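Local coordinates for protein putative ADP-Ribosyltransferase Scabin (Streptomyces scabiei 87.22, PDB 5EWY) that probably transfers ADP-ribose from NAD+ to DNA, as a toxin of a plant-pathogenic bacterium, and is captured here with an inhibitor bound, at residues A[95-101]-A[112-116]; A[103-107]-A[143-149]; A[136-140]-A[167-171]. All coordinates share one frame; numbering follows the deposited sequence.

Interaction 1 (A[95-101]-A[112-116])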
loop_
_atom_site.group_PDB
_atom_site.type_symbol
_atom_site.label_atom_id
_atom_site.label_comp_id
_atom_site.label_asym_id
_atom_site.label_seq_id
_atom_site.Cartn_x
_atom_site.Cartn_y
_atom_site.Cartn_z
ATOM N N ASP A 95 -10.768 4.696 -8.439
ATOM C CA ASP A 95 -11.123 5.724 -9.423
ATOM C C ASP A 95 -10.029 6.788 -9.513
ATOM O O ASP A 95 -10.023 7.736 -8.725
ATOM C CB ASP A 95 -12.457 6.362 -9.072
ATOM C CG ASP A 95 -12.992 7.247 -10.195
ATOM O OD1 ASP A 95 -12.267 7.465 -11.193
ATOM O OD2 ASP A 95 -14.143 7.727 -10.094
ATOM N N VAL A 96 -9.154 6.659 -10.516
ATOM C CA VAL A 96 -8.128 7.675 -10.762
ATOM C C VAL A 96 -8.653 8.902 -11.485
ATOM O O VAL A 96 -7.941 9.911 -11.567
ATOM C CB VAL A 96 -6.935 7.179 -11.606
ATOM C CG1 VAL A 96 -6.060 6.240 -10.804
ATOM C CG2 VAL A 96 -7.407 6.502 -12.898
ATOM N N ILE A 97 -9.870 8.853 -12.024
ATOM C CA ILE A 97 -10.380 9.962 -12.821
ATOM C C ILE A 97 -11.184 10.899 -11.931
ATOM O O ILE A 97 -10.890 12.097 -11.846
ATOM C CB ILE A 97 -11.228 9.452 -13.998
ATOM C CG1 ILE A 97 -10.450 8.423 -14.825
ATOM C CG2 ILE A 97 -11.681 10.615 -14.869
ATOM C CD1 ILE A 97 -9.145 8.929 -15.401
ATOM N N ASP A 98 -12.204 10.358 -11.264
ATOM C CA ASP A 98 -13.138 11.161 -10.484
ATOM C C ASP A 98 -13.100 10.835 -8.997
ATOM O O ASP A 98 -13.929 11.348 -8.241
ATOM C CB ASP A 98 -14.556 10.991 -11.036
ATOM C CG ASP A 98 -14.636 11.293 -12.515
ATOM O OD1 ASP A 98 -14.380 12.455 -12.892
ATOM O OD2 ASP A 98 -14.950 10.375 -13.301
ATOM N N GLY A 99 -12.153 10.022 -8.551
ATOM C CA GLY A 99 -12.078 9.676 -7.153
ATOM C C GLY A 99 -11.620 10.845 -6.290
ATOM O O GLY A 99 -11.275 11.931 -6.761
ATOM N N GLN A 100 -11.607 10.586 -4.987
ATOM C CA GLN A 100 -11.263 11.582 -3.975
ATOM C C GLN A 100 -9.742 11.707 -3.894
ATOM O O GLN A 100 -9.076 10.859 -3.303
ATOM C CB GLN A 100 -11.826 11.122 -2.630
ATOM C CG GLN A 100 -11.515 12.027 -1.452
ATOM C CD GLN A 100 -11.967 13.444 -1.698
ATOM O OE1 GLN A 100 -11.195 14.307 -2.117
ATOM N NE2 GLN A 100 -13.250 13.688 -1.479
ATOM N N TYR A 101 -9.202 12.793 -4.451
ATOM C CA TYR A 101 -7.768 13.050 -4.386
ATOM C C TYR A 101 -7.337 13.681 -3.072
ATOM O O TYR A 101 -6.136 13.731 -2.796
ATOM C CB TYR A 101 -7.335 13.955 -5.549
ATOM C CG TYR A 101 -6.948 13.189 -6.789
ATOM C CD1 TYR A 101 -7.913 12.673 -7.634
ATOM C CD2 TYR A 101 -5.616 12.958 -7.100
ATOM C CE1 TYR A 101 -7.564 11.966 -8.774
ATOM C CE2 TYR A 101 -5.260 12.252 -8.232
ATOM C CZ TYR A 101 -6.238 11.754 -9.062
ATOM O OH TYR A 101 -5.903 11.050 -10.198
ATOM N N PRO A 112 -14.426 6.253 -3.058
ATOM C CA PRO A 112 -13.543 5.820 -4.148
ATOM C C PRO A 112 -12.477 6.868 -4.406
ATOM O O PRO A 112 -12.763 8.065 -4.448
ATOM C CB PRO A 112 -14.484 5.684 -5.345
ATOM C CG PRO A 112 -15.826 5.461 -4.751
ATOM C CD PRO A 112 -15.839 6.258 -3.469
ATOM N N SER A 113 -11.247 6.402 -4.596
ATOM C CA SER A 113 -10.103 7.300 -4.658
ATOM C C SER A 113 -9.085 6.798 -5.672
ATOM O O SER A 113 -9.189 5.662 -6.159
ATOM C CB SER A 113 -9.472 7.392 -3.276
ATOM O OG SER A 113 -8.484 6.385 -3.110
ATOM N N PRO A 114 -8.101 7.632 -6.023
ATOM C CA PRO A 114 -6.990 7.185 -6.873
ATOM C C PRO A 114 -5.920 6.426 -6.117
ATOM O O PRO A 114 -4.893 6.079 -6.718
ATOM C CB PRO A 114 -6.421 8.517 -7.385
ATOM C CG PRO A 114 -6.652 9.439 -6.252
ATOM C CD PRO A 114 -8.005 9.071 -5.721
ATOM N N TYR A 115 -6.104 6.215 -4.824
ATOM C CA TYR A 115 -5.065 5.680 -3.953
ATOM C C TYR A 115 -5.316 4.217 -3.618
ATOM O O TYR A 115 -6.461 3.771 -3.484
ATOM C CB TYR A 115 -5.028 6.465 -2.631
ATOM C CG TYR A 115 -4.844 7.938 -2.821
ATOM C CD1 TYR A 115 -3.628 8.444 -3.269
ATOM C CD2 TYR A 115 -5.873 8.835 -2.566
ATOM C CE1 TYR A 115 -3.453 9.801 -3.474
ATOM C CE2 TYR A 115 -5.697 10.183 -2.744
ATOM C CZ TYR A 115 -4.488 10.663 -3.202
ATOM O OH TYR A 115 -4.320 12.006 -3.391
ATOM N N VAL A 116 -4.229 3.467 -3.460
ATOM C CA VAL A 116 -4.272 2.174 -2.793
ATOM C C VAL A 116 -3.580 2.330 -1.448
ATOM O O VAL A 116 -2.403 2.713 -1.397
ATOM C CB VAL A 116 -3.622 1.063 -3.628
ATOM C CG1 VAL A 116 -3.529 -0.225 -2.825
ATOM C CG2 VAL A 116 -4.428 0.822 -4.905
#
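The loop 95-101 curls round 112-114 and grips it by two main-chain bonds, D95 N giving its hydrogen to S113 O at 2.9 Å and Q100 N giving its own to P112 O at 2.8 Å. The two bonds differ in shape: Q100 N lies in the plane of the P112 carbonyl, on a lone pair, whereas D95 N stands 49° above the plane of the S113 carbonyl. Between them G99, with no side chain to intervene, brings its CA to 4.0 Å from S113 CA. The curl is shaped from within by D95 OD1, which accepts from two main-chain donors on the same face of the carboxylate, an Asx turn with I97 N, extended to an Asx motif by D98 N.

P114 packs on the side chains of Y101 and V96. P114 CG sits over the middle of the Y101 ring, 3.5 Å from the centroid and almost on the normal, a clear CH-pi contact. V96 flanks the same proline, V96 CG1 and P114 CB passing at 4.1 Å. The Y101 ring is pinned at its far end by Y101 OH, which donates to V96 O at 2.7 Å and also bonds D58 N.

Y115, next along from P114, adds a polar link. With CG anti to its carbonyl carbon (chi1 -56°), its ring reaches back toward the loop, and Y115 OH donates to Y101 O over 2.6 Å. Behind it S113 OG accepts from Y115 N, an ST turn at the entry into strand 115-119. The contact lies at the N-terminal end of this strand, whose S117, T118 and T119 line the inhibitor pocket and probably correspond to the Ser-Thr-Ser motif of the Arg-Ser-Glu class of ADP-ribosyltransferases, here Ser-Thr-Thr.

Interaction 2 (A[103-107]-A[143-149])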
loop_
_atom_site.group_PDB
_atom_site.type_symbol
_atom_site.label_atom_id
_atom_site.label_comp_id
_atom_site.label_asym_id
_atom_site.label_seq_id
_atom_site.Cartn_x
_atom_site.Cartn_y
_atom_site.Cartn_z
ATOM N N ILE A 103 -6.377 13.592 0.566
ATOM C CA ILE A 103 -5.945 12.466 1.388
ATOM C C ILE A 103 -6.708 12.426 2.701
ATOM O O ILE A 103 -7.144 11.356 3.146
ATOM C CB ILE A 103 -4.429 12.530 1.602
ATOM C CG1 ILE A 103 -3.727 12.120 0.304
ATOM C CG2 ILE A 103 -4.000 11.613 2.758
ATOM C CD1 ILE A 103 -2.384 12.660 0.185
ATOM N N GLU A 104 -6.852 13.580 3.361
ATOM C CA GLU A 104 -7.574 13.611 4.627
ATOM C C GLU A 104 -9.006 13.117 4.446
ATOM O O GLU A 104 -9.513 12.343 5.267
ATOM C CB GLU A 104 -7.555 15.036 5.188
ATOM C CG GLU A 104 -7.835 15.130 6.662
ATOM C CD GLU A 104 -7.879 16.556 7.167
ATOM O OE1 GLU A 104 -7.829 17.526 6.356
ATOM O OE2 GLU A 104 -7.977 16.714 8.402
ATOM N N SER A 105 -9.669 13.548 3.366
ATOM C CA SER A 105 -11.038 13.107 3.100
ATOM C C SER A 105 -11.090 11.597 2.913
ATOM O O SER A 105 -11.953 10.928 3.481
ATOM C CB SER A 105 -11.602 13.804 1.856
ATOM O OG SER A 105 -11.729 15.199 2.031
ATOM N N TYR A 106 -10.149 11.048 2.134
ATOM C CA TYR A 106 -10.131 9.617 1.826
ATOM C C TYR A 106 -9.907 8.787 3.086
ATOM O O TYR A 106 -10.559 7.755 3.289
ATOM C CB TYR A 106 -9.012 9.353 0.810
ATOM C CG TYR A 106 -8.592 7.904 0.674
ATOM C CD1 TYR A 106 -9.436 6.977 0.083
ATOM C CD2 TYR A 106 -7.345 7.467 1.117
ATOM C CE1 TYR A 106 -9.067 5.654 -0.052
ATOM C CE2 TYR A 106 -6.968 6.144 0.987
ATOM C CZ TYR A 106 -7.836 5.241 0.399
ATOM O OH TYR A 106 -7.487 3.914 0.256
ATOM N N VAL A 107 -9.014 9.250 3.958
ATOM C CA VAL A 107 -8.707 8.541 5.200
ATOM C C VAL A 107 -9.891 8.560 6.158
ATOM O O VAL A 107 -10.159 7.571 6.860
ATOM C CB VAL A 107 -7.462 9.176 5.842
ATOM C CG1 VAL A 107 -7.296 8.731 7.312
ATOM C CG2 VAL A 107 -6.225 8.837 5.014
ATOM N N VAL A 143 2.672 8.042 -0.816
ATOM C CA VAL A 143 2.481 9.228 0.008
ATOM C C VAL A 143 2.410 8.792 1.469
ATOM O O VAL A 143 1.540 8.003 1.851
ATOM C CB VAL A 143 1.203 9.979 -0.396
ATOM C CG1 VAL A 143 1.026 11.191 0.492
ATOM C CG2 VAL A 143 1.237 10.381 -1.875
ATOM N N ASP A 144 3.305 9.317 2.299
ATOM C CA ASP A 144 3.281 9.018 3.726
ATOM C C ASP A 144 2.164 9.841 4.355
ATOM O O ASP A 144 2.251 11.068 4.447
ATOM C CB ASP A 144 4.646 9.305 4.351
ATOM C CG ASP A 144 4.719 8.884 5.803
ATOM O OD1 ASP A 144 3.775 9.191 6.555
ATOM O OD2 ASP A 144 5.717 8.253 6.213
ATOM N N VAL A 145 1.094 9.163 4.774
ATOM C CA VAL A 145 -0.113 9.872 5.179
ATOM C C VAL A 145 0.158 10.749 6.392
ATOM O O VAL A 145 -0.201 11.928 6.411
ATOM C CB VAL A 145 -1.267 8.889 5.422
ATOM C CG1 VAL A 145 -2.454 9.583 6.142
ATOM C CG2 VAL A 145 -1.755 8.326 4.113
ATOM N N ASN A 146 0.756 10.183 7.439
ATOM C CA ASN A 146 0.944 10.968 8.655
ATOM C C ASN A 146 1.928 12.120 8.452
ATOM O O ASN A 146 1.783 13.170 9.089
ATOM C CB ASN A 146 1.365 10.083 9.819
ATOM C CG ASN A 146 0.259 9.174 10.281
ATOM O OD1 ASN A 146 -0.872 9.219 9.767
ATOM N ND2 ASN A 146 0.565 8.338 11.256
ATOM N N LYS A 147 2.913 11.963 7.562
ATOM C CA LYS A 147 3.802 13.080 7.264
ATOM C C LYS A 147 3.095 14.157 6.456
ATOM O O LYS A 147 3.487 15.329 6.510
ATOM C CB LYS A 147 5.039 12.601 6.503
ATOM C CG LYS A 147 5.995 11.776 7.327
ATOM C CD LYS A 147 7.251 11.450 6.529
ATOM C CE LYS A 147 8.159 10.474 7.261
ATOM N NZ LYS A 147 8.529 10.973 8.611
ATOM N N THR A 148 2.075 13.776 5.692
ATOM C CA THR A 148 1.326 14.691 4.837
ATOM C C THR A 148 0.193 15.392 5.569
ATOM O O THR A 148 0.006 16.593 5.374
ATOM C CB THR A 148 0.778 13.904 3.641
ATOM O OG1 THR A 148 1.881 13.321 2.940
ATOM C CG2 THR A 148 -0.017 14.776 2.685
ATOM N N ILE A 149 -0.561 14.684 6.414
ATOM C CA ILE A 149 -1.699 15.286 7.110
ATOM C C ILE A 149 -1.513 15.369 8.619
ATOM O O ILE A 149 -2.430 15.832 9.316
ATOM C CB ILE A 149 -3.041 14.616 6.749
ATOM C CG1 ILE A 149 -3.132 13.199 7.339
ATOM C CG2 ILE A 149 -3.254 14.635 5.222
ATOM C CD1 ILE A 149 -4.510 12.549 7.201
#
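D144 O is held twice by T148, the residue whose methyl branch packs on I103: T148 OG1 donates to it at 2.7 Å and T148 N at 3.0 Å. The hydroxyl comes from above the carbonyl plane and is itself met by V67 N, so the threonine ties its own helix to a loop nearer the N terminus. D144 is also the N-cap of the short helix 145-149, its OD1 accepting from K147 N at 3.1 Å, while OD2 bonds Y120 OH. The capped turn follows directly on strand 143-144, the edge of a three-stranded antiparallel sheet, and helix 103-108 packs against this strand-helix junction. The axes of 103-107 and 145-149 stay 10.9 Å apart at closest, with their directions 126° from one another.

Between the two helices and the strand the contact is purely apolar, and I103 does most of the work by splitting its branches. CG1 lies anti to the carbonyl carbon (chi1 -74°), and CD1 beyond it reaches both V143 and T148: I103 CD1 meets V143 CG1 at 3.7 Å and also touches T148 CG2, I103 and T148 crossing at about a right angle. The other branch, I103 CG2, rests on I149 CG2 at 4.0 Å, with V145 CG2 slightly farther off. One turn later V107 slides past V145 in the opposite direction, CG2 to CG1. Both valines also lean on E160, a residue of the inhibitor pocket, and V107 has its side chain about 7 Å from the ligand, so this packing lies beside the inhibitor pocket. At the more exposed end, I149 reaches over to the first turn of the opposing helix, I149 CD1 stopping 4.1 Å from E104 CA.

Interaction 3 (A[136-140]-A[167-171])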
loop_
_atom_site.group_PDB
_atom_site.type_symbol
_atom_site.label_atom_id
_atom_site.label_comp_id
_atom_site.label_asym_id
_atom_site.label_seq_id
_atom_site.Cartn_x
_atom_site.Cartn_y
_atom_site.Cartn_z
ATOM N N TYR A 136 2.289 -8.461 1.300
ATOM C CA TYR A 136 3.624 -7.943 1.560
ATOM C C TYR A 136 4.090 -7.244 0.291
ATOM O O TYR A 136 4.008 -7.817 -0.797
ATOM C CB TYR A 136 4.577 -9.107 1.888
ATOM C CG TYR A 136 4.328 -9.798 3.204
ATOM C CD1 TYR A 136 3.071 -10.319 3.529
ATOM C CD2 TYR A 136 5.311 -9.903 4.144
ATOM C CE1 TYR A 136 2.855 -10.944 4.718
ATOM C CE2 TYR A 136 5.080 -10.501 5.368
ATOM C CZ TYR A 136 3.828 -11.008 5.656
ATOM O OH TYR A 136 3.646 -11.622 6.855
ATOM N N ILE A 137 4.501 -5.979 0.423
ATOM C CA ILE A 137 4.722 -5.074 -0.703
ATOM C C ILE A 137 6.128 -4.497 -0.603
ATOM O O ILE A 137 6.558 -4.084 0.486
ATOM C CB ILE A 137 3.670 -3.950 -0.684
ATOM C CG1 ILE A 137 2.309 -4.573 -0.973
ATOM C CG2 ILE A 137 3.984 -2.829 -1.682
ATOM C CD1 ILE A 137 1.140 -3.700 -0.573
ATOM N N ASP A 138 6.841 -4.472 -1.728
ATOM C CA ASP A 138 8.179 -3.880 -1.777
ATOM C C ASP A 138 8.155 -2.939 -2.976
ATOM O O ASP A 138 8.432 -3.329 -4.106
ATOM C CB ASP A 138 9.244 -4.959 -1.890
ATOM C CG ASP A 138 10.648 -4.398 -2.088
ATOM O OD1 ASP A 138 10.912 -3.237 -1.701
ATOM O OD2 ASP A 138 11.510 -5.133 -2.607
ATOM N N ALA A 139 7.740 -1.696 -2.723
ATOM C CA ALA A 139 7.464 -0.755 -3.793
ATOM C C ALA A 139 8.085 0.588 -3.452
ATOM O O ALA A 139 8.084 0.989 -2.278
ATOM C CB ALA A 139 5.946 -0.525 -3.954
ATOM N N PRO A 140 8.584 1.305 -4.446
ATOM C CA PRO A 140 9.137 2.639 -4.201
ATOM C C PRO A 140 8.016 3.647 -4.062
ATOM O O PRO A 140 6.959 3.522 -4.682
ATOM C CB PRO A 140 9.946 2.936 -5.472
ATOM C CG PRO A 140 9.271 2.146 -6.537
ATOM C CD PRO A 140 8.741 0.897 -5.856
ATOM N N ILE A 167 -0.390 0.003 -7.380
ATOM C CA ILE A 167 0.878 -0.715 -7.233
ATOM C C ILE A 167 0.903 -1.861 -8.230
ATOM O O ILE A 167 0.064 -2.771 -8.159
ATOM C CB ILE A 167 1.028 -1.289 -5.815
ATOM C CG1 ILE A 167 0.824 -0.210 -4.740
ATOM C CG2 ILE A 167 2.410 -1.959 -5.660
ATOM C CD1 ILE A 167 0.700 -0.789 -3.358
ATOM N N ARG A 168 1.894 -1.851 -9.128
ATOM C CA ARG A 168 2.049 -2.927 -10.097
ATOM C C ARG A 168 2.419 -4.234 -9.404
ATOM O O ARG A 168 3.054 -4.246 -8.347
ATOM C CB ARG A 168 3.149 -2.579 -11.110
ATOM C CG ARG A 168 2.766 -1.469 -12.071
ATOM C CD ARG A 168 3.612 -1.501 -13.331
ATOM N NE ARG A 168 5.006 -1.141 -13.077
ATOM C CZ ARG A 168 5.434 0.098 -12.850
ATOM N NH1 ARG A 168 4.575 1.110 -12.825
ATOM N NH2 ARG A 168 6.725 0.327 -12.639
ATOM N N THR A 169 2.085 -5.345 -10.062
ATOM C CA THR A 169 2.312 -6.653 -9.453
ATOM C C THR A 169 3.798 -6.921 -9.194
ATOM O O THR A 169 4.124 -7.621 -8.225
ATOM C CB THR A 169 1.709 -7.767 -10.317
ATOM O OG1 THR A 169 1.926 -9.030 -9.673
ATOM C CG2 THR A 169 2.327 -7.786 -11.722
ATOM N N GLU A 170 4.700 -6.338 -9.989
ATOM C CA GLU A 170 6.133 -6.585 -9.778
ATOM C C GLU A 170 6.586 -6.113 -8.401
ATOM O O GLU A 170 7.689 -6.480 -7.967
ATOM C CB GLU A 170 6.978 -5.930 -10.877
ATOM C CG GLU A 170 6.993 -4.412 -10.863
ATOM C CD GLU A 170 7.675 -3.812 -12.066
ATOM O OE1 GLU A 170 8.929 -3.840 -12.119
ATOM O OE2 GLU A 170 6.946 -3.315 -12.955
ATOM N N PHE A 171 5.805 -5.269 -7.740
ATOM C CA PHE A 171 6.152 -4.754 -6.415
ATOM C C PHE A 171 5.409 -5.442 -5.288
ATOM O O PHE A 171 5.542 -5.034 -4.125
ATOM C CB PHE A 171 5.929 -3.240 -6.345
ATOM C CG PHE A 171 6.658 -2.488 -7.401
ATOM C CD1 PHE A 171 8.048 -2.413 -7.402
ATOM C CD2 PHE A 171 5.970 -1.882 -8.440
ATOM C CE1 PHE A 171 8.720 -1.737 -8.392
ATOM C CE2 PHE A 171 6.647 -1.203 -9.428
ATOM C CZ PHE A 171 8.013 -1.122 -9.401
#
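F171 holds CG anti to its own carbonyl carbon (chi1 -55°), a setting that lays the ring beside 138-140. P140 covers one face: P140 CD stands 4.0 Å from the F171 ring centroid, 26° off the normal, in a CH-pi contact displaced toward the rim. D138 O lies at the edge of the ring, near its plane. Close to the backbone, A139 CB packs on F171 CB at 3.6 Å.

The single hydrogen bond across the contact, D138 N to F171 O, measures 2.8 Å and is fairly straight (161°). I137 CA-H also points at F171 O, a weaker contact. The pairing lies at the end of 133-137 and just before 172-179, antiparallel neighbours in the four-stranded sheet of the ADP-ribosyltransferase fold; a 3-10 segment, 169-171, closed by F171 N bonding to R168 O, leads into the second. D138 has its carboxylate engaged by Y196 and H200 near the C terminus.

I137 and I167 meet at about a right angle, I137 CD1 to I167 CD1 at 4.1 Å, and both also touch T118 of the inhibitor pocket. On the F171 face opposite P140, E170 CG lies over the ring centre, and the carboxylate beyond it is fixed by a salt bridge, R168 NE to E170 OE2 at 2.9 Å, with the oxygen in the guanidinium plane.

Overall arrangement
Read from the N terminus, the chain first closes a short loop: interaction 1 brings 112-116 back to 95-101, with helix 103-108 inside the excursion. That helix opens interaction 2, which closes a longer loop from 103-107 to 143-149, so interactions 1 and 2 cross. Interaction 3 closes the loop from 136-140 to 167-171, crossing interaction 2 in turn but following interaction 1 in series. Helix 103-108 bridges the first two contacts, Y106 packing on S113 and I103 on Y115. V116 touches I167, joining the first to the third. Interactions 1 and 2 bear on the three-stranded sheet, whereas interaction 3, across the chain's centre from interaction 2, serves the four-stranded one.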